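Local coordinates for nonstructural protein 2 (Human rotavirus C, PDB 2GU0), which probably serves as an octameric RNA-binding NTPase and RNA triphosphatase that unwinds RNA helices without ATP and supports viroplasm formation, genome replication and packaging, at residues V106-L114 with L169-L179. Numbering follows the deposited sequence.
Sequences VQVRHLENL and LDYSNHKLLPL
The first turns of helix 108-119 lie against the loop that follows strand 164-170, coming nearest in the backbone at Arg-109 and Leu-177, whose CA atoms are 6.6 Å apart, and at Glu-112 and His-174. In Glu-112, CG anti to the backbone N (chi1 160°) sits over the centre of the His-174 ring, and a bend at chi2 then turns the carboxylate nearly parallel to that ring. Both oxygens take consecutive backbone amides: Glu-112 OE1 accepts Leu-176 N through its syn lone pair at 3.1 Å, and Lys-175 N meets Glu-112 OE2 at 3.2 Å, on the syn side but tilted out of the carboxylate plane. With a further hydrogen bond from Gln-75 NE2 to OE2, three bonds grip the buried carboxylate and hold its rotation. Tyr-171 CA covers the opposite face of the imidazole, while at its edge His-174 NE2 gives a weak hydrogen bond to Asn-113 OD1 (3.2 Å). The amide nitrogen of Asn-113 and the hydroxyl of Tyr-171 both bind Glu-153 OE1. Arg-109 runs extended across the phenol, its CD 4.1 Å from the centroid of the Tyr-171 ring in a CH-pi contact; its NE makes a weak hydrogen bond to Leu-177 O, and Leu-179 CD2 lies over one guanidinium face. At the start of the helix, Val-108 CG1 packs on Leu-177 CD1 at 3.6 Å and on Leu-176 CD1. The contact thus joins the N-terminal region to the HIT-like C-terminal region at the predicted ATP site, to which Gln-107, Val-108 and Arg-109 belong; strand 222-227 brings Arg-224 against Tyr-171, and helices 74-90 and 129-139 pack on Leu-111.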
ATOM      1  N   VAL A 106       9.519  19.812 -35.427  1.00 30.44           N
ATOM      2  CA  VAL A 106       9.655  18.386 -35.188  1.00 28.61           C
ATOM      3  C   VAL A 106       8.293  17.716 -35.009  1.00 28.91           C
ATOM      4  O   VAL A 106       7.319  18.371 -34.638  1.00 30.45           O
ATOM      5  CB  VAL A 106      10.552  18.187 -33.934  1.00 28.12           C
ATOM      6  CG1 VAL A 106      10.092  17.015 -33.122  1.00 28.61           C
ATOM      7  CG2 VAL A 106      11.990  17.998 -34.360  1.00 27.83           C
ATOM      8  N   GLN A 107       8.226  16.416 -35.297  1.00 27.78           N
ATOM      9  CA  GLN A 107       6.993  15.658 -35.155  1.00 27.38           C
ATOM     10  C   GLN A 107       6.926  15.078 -33.744  1.00 28.66           C
ATOM     11  O   GLN A 107       7.166  13.890 -33.525  1.00 29.99           O
ATOM     12  CB  GLN A 107       6.946  14.532 -36.178  1.00 29.95           C
ATOM     13  CG  GLN A 107       7.043  14.981 -37.620  1.00 35.10           C
ATOM     14  CD  GLN A 107       6.561  13.914 -38.614  1.00 40.22           C
ATOM     15  OE1 GLN A 107       6.936  13.943 -39.787  1.00 43.77           O
ATOM     16  NE2 GLN A 107       5.717  12.984 -38.153  1.00 38.82           N
ATOM     17  N   VAL A 108       6.587  15.934 -32.791  1.00 28.00           N
ATOM     18  CA  VAL A 108       6.512  15.570 -31.386  1.00 28.02           C
ATOM     19  C   VAL A 108       5.775  14.293 -31.003  1.00 28.64           C
ATOM     20  O   VAL A 108       6.260  13.532 -30.172  1.00 29.99           O
ATOM     21  CB  VAL A 108       5.904  16.718 -30.567  1.00 28.63           C
ATOM     22  CG1 VAL A 108       5.911  16.357 -29.093  1.00 26.78           C
ATOM     23  CG2 VAL A 108       6.686  18.005 -30.817  1.00 28.00           C
ATOM     24  N   ARG A 109       4.606  14.054 -31.584  1.00 29.15           N
ATOM     25  CA  ARG A 109       3.848  12.863 -31.231  1.00 29.23           C
ATOM     26  C   ARG A 109       4.458  11.631 -31.849  1.00 29.67           C
ATOM     27  O   ARG A 109       4.367  10.534 -31.294  1.00 30.60           O
ATOM     28  CB  ARG A 109       2.396  13.010 -31.663  1.00 31.51           C
ATOM     29  CG  ARG A 109       1.695  14.198 -31.034  1.00 32.98           C
ATOM     30  CD  ARG A 109       0.206  14.106 -31.244  1.00 36.89           C
ATOM     31  NE  ARG A 109      -0.432  15.417 -31.241  1.00 41.45           N
ATOM     32  CZ  ARG A 109      -0.162  16.371 -32.128  1.00 44.00           C
ATOM     33  NH1 ARG A 109       0.741  16.166 -33.092  1.00 43.85           N
ATOM     34  NH2 ARG A 109      -0.797  17.530 -32.054  1.00 44.56           N
ATOM     35  N   HIS A 110       5.082  11.820 -33.004  1.00 29.67           N
ATOM     36  CA  HIS A 110       5.753  10.734 -33.705  1.00 28.11           C
ATOM     37  C   HIS A 110       6.952  10.346 -32.817  1.00 27.47           C
ATOM     38  O   HIS A 110       7.150   9.177 -32.511  1.00 27.37           O
ATOM     39  CB  HIS A 110       6.186  11.235 -35.100  1.00 27.11           C
ATOM     40  CG  HIS A 110       6.913  10.225 -35.941  1.00 27.93           C
ATOM     41  ND1 HIS A 110       6.771  10.167 -37.309  1.00 28.03           N
ATOM     42  CD2 HIS A 110       7.866   9.313 -35.629  1.00 29.13           C
ATOM     43  CE1 HIS A 110       7.606   9.272 -37.807  1.00 27.67           C
ATOM     44  NE2 HIS A 110       8.284   8.739 -36.808  1.00 29.02           N
ATOM     45  N   LEU A 111       7.726  11.329 -32.371  1.00 26.81           N
ATOM     46  CA  LEU A 111       8.885  11.041 -31.528  1.00 26.49           C
ATOM     47  C   LEU A 111       8.469  10.373 -30.239  1.00 27.34           C
ATOM     48  O   LEU A 111       9.168   9.485 -29.736  1.00 26.39           O
ATOM     49  CB  LEU A 111       9.657  12.317 -31.198  1.00 25.06           C
ATOM     50  CG  LEU A 111      10.417  12.922 -32.371  1.00 25.00           C
ATOM     51  CD1 LEU A 111      10.963  14.270 -31.985  1.00 24.42           C
ATOM     52  CD2 LEU A 111      11.532  11.977 -32.782  1.00 24.87           C
ATOM     53  N   GLU A 112       7.333  10.806 -29.697  1.00 28.06           N
ATOM     54  CA  GLU A 112       6.854  10.232 -28.455  1.00 28.67           C
ATOM     55  C   GLU A 112       6.601   8.755 -28.669  1.00 28.59           C
ATOM     56  O   GLU A 112       6.799   7.955 -27.764  1.00 29.91           O
ATOM     57  CB  GLU A 112       5.588  10.942 -27.971  1.00 29.64           C
ATOM     58  CG  GLU A 112       4.772  10.125 -26.980  1.00 34.37           C
ATOM     59  CD  GLU A 112       4.408  10.873 -25.709  1.00 36.39           C
ATOM     60  OE1 GLU A 112       4.193  12.098 -25.767  1.00 38.27           O
ATOM     61  OE2 GLU A 112       4.310  10.225 -24.648  1.00 38.48           O
ATOM     62  N   ASN A 113       6.172   8.373 -29.864  1.00 28.59           N
ATOM     63  CA  ASN A 113       5.953   6.958 -30.101  1.00 27.37           C
ATOM     64  C   ASN A 113       7.282   6.242 -30.254  1.00 26.74           C
ATOM     65  O   ASN A 113       7.441   5.130 -29.746  1.00 27.08           O
ATOM     66  CB  ASN A 113       5.070   6.721 -31.323  1.00 28.45           C
ATOM     67  CG  ASN A 113       3.609   6.611 -30.959  1.00 29.77           C
ATOM     68  OD1 ASN A 113       3.269   6.175 -29.857  1.00 31.40           O
ATOM     69  ND2 ASN A 113       2.733   6.980 -31.883  1.00 30.78           N
ATOM     70  N   LEU A 114       8.245   6.868 -30.933  1.00 24.95           N
ATOM     71  CA  LEU A 114       9.550   6.229 -31.079  1.00 25.40           C
ATOM     72  C   LEU A 114      10.127   5.911 -29.699  1.00 26.26           C
ATOM     73  O   LEU A 114      10.742   4.864 -29.517  1.00 26.20           O
ATOM     74  CB  LEU A 114      10.520   7.109 -31.863  1.00 23.35           C
ATOM     75  CG  LEU A 114      10.297   7.206 -33.377  1.00 22.84           C
ATOM     76  CD1 LEU A 114      11.258   8.212 -33.966  1.00 22.40           C
ATOM     77  CD2 LEU A 114      10.502   5.868 -34.023  1.00 23.19           C
ATOM     78  N   LEU A 169      -1.867   4.181 -34.318  1.00 34.20           N
ATOM     79  CA  LEU A 169      -1.399   5.481 -33.853  1.00 37.45           C
ATOM     80  C   LEU A 169      -2.409   5.959 -32.822  1.00 40.34           C
ATOM     81  O   LEU A 169      -3.503   6.439 -33.156  1.00 41.28           O
ATOM     82  CB  LEU A 169      -1.299   6.468 -35.022  1.00 36.37           C
ATOM     83  CG  LEU A 169      -0.177   6.084 -35.991  1.00 38.03           C
ATOM     84  CD1 LEU A 169      -0.134   6.994 -37.203  1.00 37.25           C
ATOM     85  CD2 LEU A 169       1.127   6.145 -35.240  1.00 38.46           C
ATOM     86  N   ASP A 170      -2.031   5.794 -31.561  1.00 41.55           N
ATOM     87  CA  ASP A 170      -2.881   6.159 -30.450  1.00 43.26           C
ATOM     88  C   ASP A 170      -2.199   7.256 -29.671  1.00 44.32           C
ATOM     89  O   ASP A 170      -1.251   7.008 -28.935  1.00 45.46           O
ATOM     90  CB  ASP A 170      -3.097   4.952 -29.544  1.00 44.59           C
ATOM     91  CG  ASP A 170      -4.226   5.156 -28.566  1.00 46.73           C
ATOM     92  OD1 ASP A 170      -4.363   4.317 -27.648  1.00 48.97           O
ATOM     93  OD2 ASP A 170      -4.980   6.147 -28.720  1.00 47.46           O
ATOM     94  N   TYR A 171      -2.692   8.473 -29.835  1.00 45.18           N
ATOM     95  CA  TYR A 171      -2.122   9.619 -29.166  1.00 46.13           C
ATOM     96  C   TYR A 171      -2.868   9.895 -27.882  1.00 47.41           C
ATOM     97  O   TYR A 171      -2.364  10.575 -26.995  1.00 48.83           O
ATOM     98  CB  TYR A 171      -2.194  10.818 -30.106  1.00 46.37           C
ATOM     99  CG  TYR A 171      -1.434  10.578 -31.390  1.00 47.40           C
ATOM    100  CD1 TYR A 171      -2.025  10.782 -32.631  1.00 48.05           C
ATOM    101  CD2 TYR A 171      -0.121  10.123 -31.356  1.00 48.60           C
ATOM    102  CE1 TYR A 171      -1.312  10.535 -33.812  1.00 50.57           C
ATOM    103  CE2 TYR A 171       0.598   9.874 -32.518  1.00 49.87           C
ATOM    104  CZ  TYR A 171       0.004  10.081 -33.740  1.00 51.41           C
ATOM    105  OH  TYR A 171       0.738   9.847 -34.878  1.00 53.39           O
ATOM    106  N   SER A 172      -4.067   9.338 -27.779  1.00 49.17           N
ATOM    107  CA  SER A 172      -4.913   9.534 -26.613  1.00 50.19           C
ATOM    108  C   SER A 172      -4.197   9.432 -25.266  1.00 51.63           C
ATOM    109  O   SER A 172      -4.605  10.086 -24.308  1.00 52.52           O
ATOM    110  CB  SER A 172      -6.072   8.540 -26.641  1.00 50.52           C
ATOM    111  OG  SER A 172      -5.661   7.277 -26.150  1.00 52.19           O
ATOM    112  N   ASN A 173      -3.135   8.632 -25.178  1.00 52.28           N
ATOM    113  CA  ASN A 173      -2.428   8.487 -23.902  1.00 52.92           C
ATOM    114  C   ASN A 173      -1.042   9.125 -23.787  1.00 50.65           C
ATOM    115  O   ASN A 173      -0.339   8.907 -22.804  1.00 48.69           O
ATOM    116  CB  ASN A 173      -2.318   7.008 -23.528  1.00 57.99           C
ATOM    117  CG  ASN A 173      -3.622   6.447 -22.989  1.00 63.13           C
ATOM    118  OD1 ASN A 173      -4.162   6.951 -21.997  1.00 64.31           O
ATOM    119  ND2 ASN A 173      -4.135   5.398 -23.638  1.00 65.52           N
ATOM    120  N   HIS A 174      -0.651   9.905 -24.786  1.00 48.20           N
ATOM    121  CA  HIS A 174       0.647  10.565 -24.763  1.00 46.12           C
ATOM    122  C   HIS A 174       0.762  11.572 -23.627  1.00 45.66           C
ATOM    123  O   HIS A 174      -0.210  12.252 -23.302  1.00 46.38           O
ATOM    124  CB  HIS A 174       0.879  11.286 -26.080  1.00 44.08           C
ATOM    125  CG  HIS A 174       1.273  10.378 -27.195  1.00 41.75           C
ATOM    126  ND1 HIS A 174       1.634  10.844 -28.438  1.00 40.76           N
ATOM    127  CD2 HIS A 174       1.415   9.034 -27.239  1.00 41.21           C
ATOM    128  CE1 HIS A 174       1.991   9.825 -29.197  1.00 42.30           C
ATOM    129  NE2 HIS A 174       1.866   8.716 -28.493  1.00 40.59           N
ATOM    130  N   LYS A 175       1.945  11.680 -23.025  1.00 43.58           N
ATOM    131  CA  LYS A 175       2.128  12.651 -21.955  1.00 42.56           C
ATOM    132  C   LYS A 175       2.528  14.040 -22.497  1.00 42.29           C
ATOM    133  O   LYS A 175       2.277  15.058 -21.856  1.00 42.62           O
ATOM    134  CB  LYS A 175       3.160  12.150 -20.934  1.00 41.26           C
ATOM    135  CG  LYS A 175       2.562  11.283 -19.822  1.00 41.88           C
ATOM    136  CD  LYS A 175       3.505  11.144 -18.595  1.00 44.27           C
ATOM    137  CE  LYS A 175       3.514  12.371 -17.639  1.00 40.05           C
ATOM    138  NZ  LYS A 175       4.512  12.237 -16.521  1.00 35.05           N
ATOM    139  N   LEU A 176       3.123  14.084 -23.688  1.00 41.05           N
ATOM    140  CA  LEU A 176       3.543  15.354 -24.276  1.00 39.35           C
ATOM    141  C   LEU A 176       2.409  16.177 -24.880  1.00 39.64           C
ATOM    142  O   LEU A 176       2.082  17.243 -24.369  1.00 41.28           O
ATOM    143  CB  LEU A 176       4.642  15.121 -25.323  1.00 35.81           C
ATOM    144  CG  LEU A 176       6.014  14.716 -24.772  1.00 32.28           C
ATOM    145  CD1 LEU A 176       7.026  14.618 -25.903  1.00 30.64           C
ATOM    146  CD2 LEU A 176       6.476  15.749 -23.757  1.00 31.24           C
ATOM    147  N   LEU A 177       1.808  15.689 -25.958  1.00 38.89           N
ATOM    148  CA  LEU A 177       0.714  16.403 -26.602  1.00 37.69           C
ATOM    149  C   LEU A 177      -0.438  15.459 -26.881  1.00 40.02           C
ATOM    150  O   LEU A 177      -0.626  15.020 -28.015  1.00 38.93           O
ATOM    151  CB  LEU A 177       1.187  17.018 -27.907  1.00 37.09           C
ATOM    152  CG  LEU A 177       2.400  17.945 -27.805  1.00 39.77           C
ATOM    153  CD1 LEU A 177       2.879  18.311 -29.206  1.00 40.04           C
ATOM    154  CD2 LEU A 177       2.037  19.197 -27.017  1.00 40.51           C
ATOM    155  N   PRO A 178      -1.235  15.144 -25.846  1.00 43.05           N
ATOM    156  CA  PRO A 178      -2.396  14.247 -25.920  1.00 44.52           C
ATOM    157  C   PRO A 178      -3.315  14.588 -27.083  1.00 46.69           C
ATOM    158  O   PRO A 178      -3.514  15.759 -27.396  1.00 47.53           O
ATOM    159  CB  PRO A 178      -3.073  14.459 -24.575  1.00 43.59           C
ATOM    160  CG  PRO A 178      -1.925  14.728 -23.674  1.00 43.71           C
ATOM    161  CD  PRO A 178      -1.102  15.696 -24.487  1.00 43.43           C
ATOM    162  N   LEU A 179      -3.874  13.565 -27.721  1.00 49.10           N
ATOM    163  CA  LEU A 179      -4.768  13.775 -28.862  1.00 51.19           C
ATOM    164  C   LEU A 179      -5.719  12.586 -29.038  1.00 52.76           C
ATOM    165  O   LEU A 179      -5.375  11.442 -28.723  1.00 52.17           O
ATOM    166  CB  LEU A 179      -3.948  13.978 -30.136  1.00 50.23           C
ATOM    167  CG  LEU A 179      -4.715  14.550 -31.319  1.00 49.25           C
ATOM    168  CD1 LEU A 179      -5.158  15.946 -30.952  1.00 50.32           C
ATOM    169  CD2 LEU A 179      -3.841  14.578 -32.561  1.00 49.05           C
TER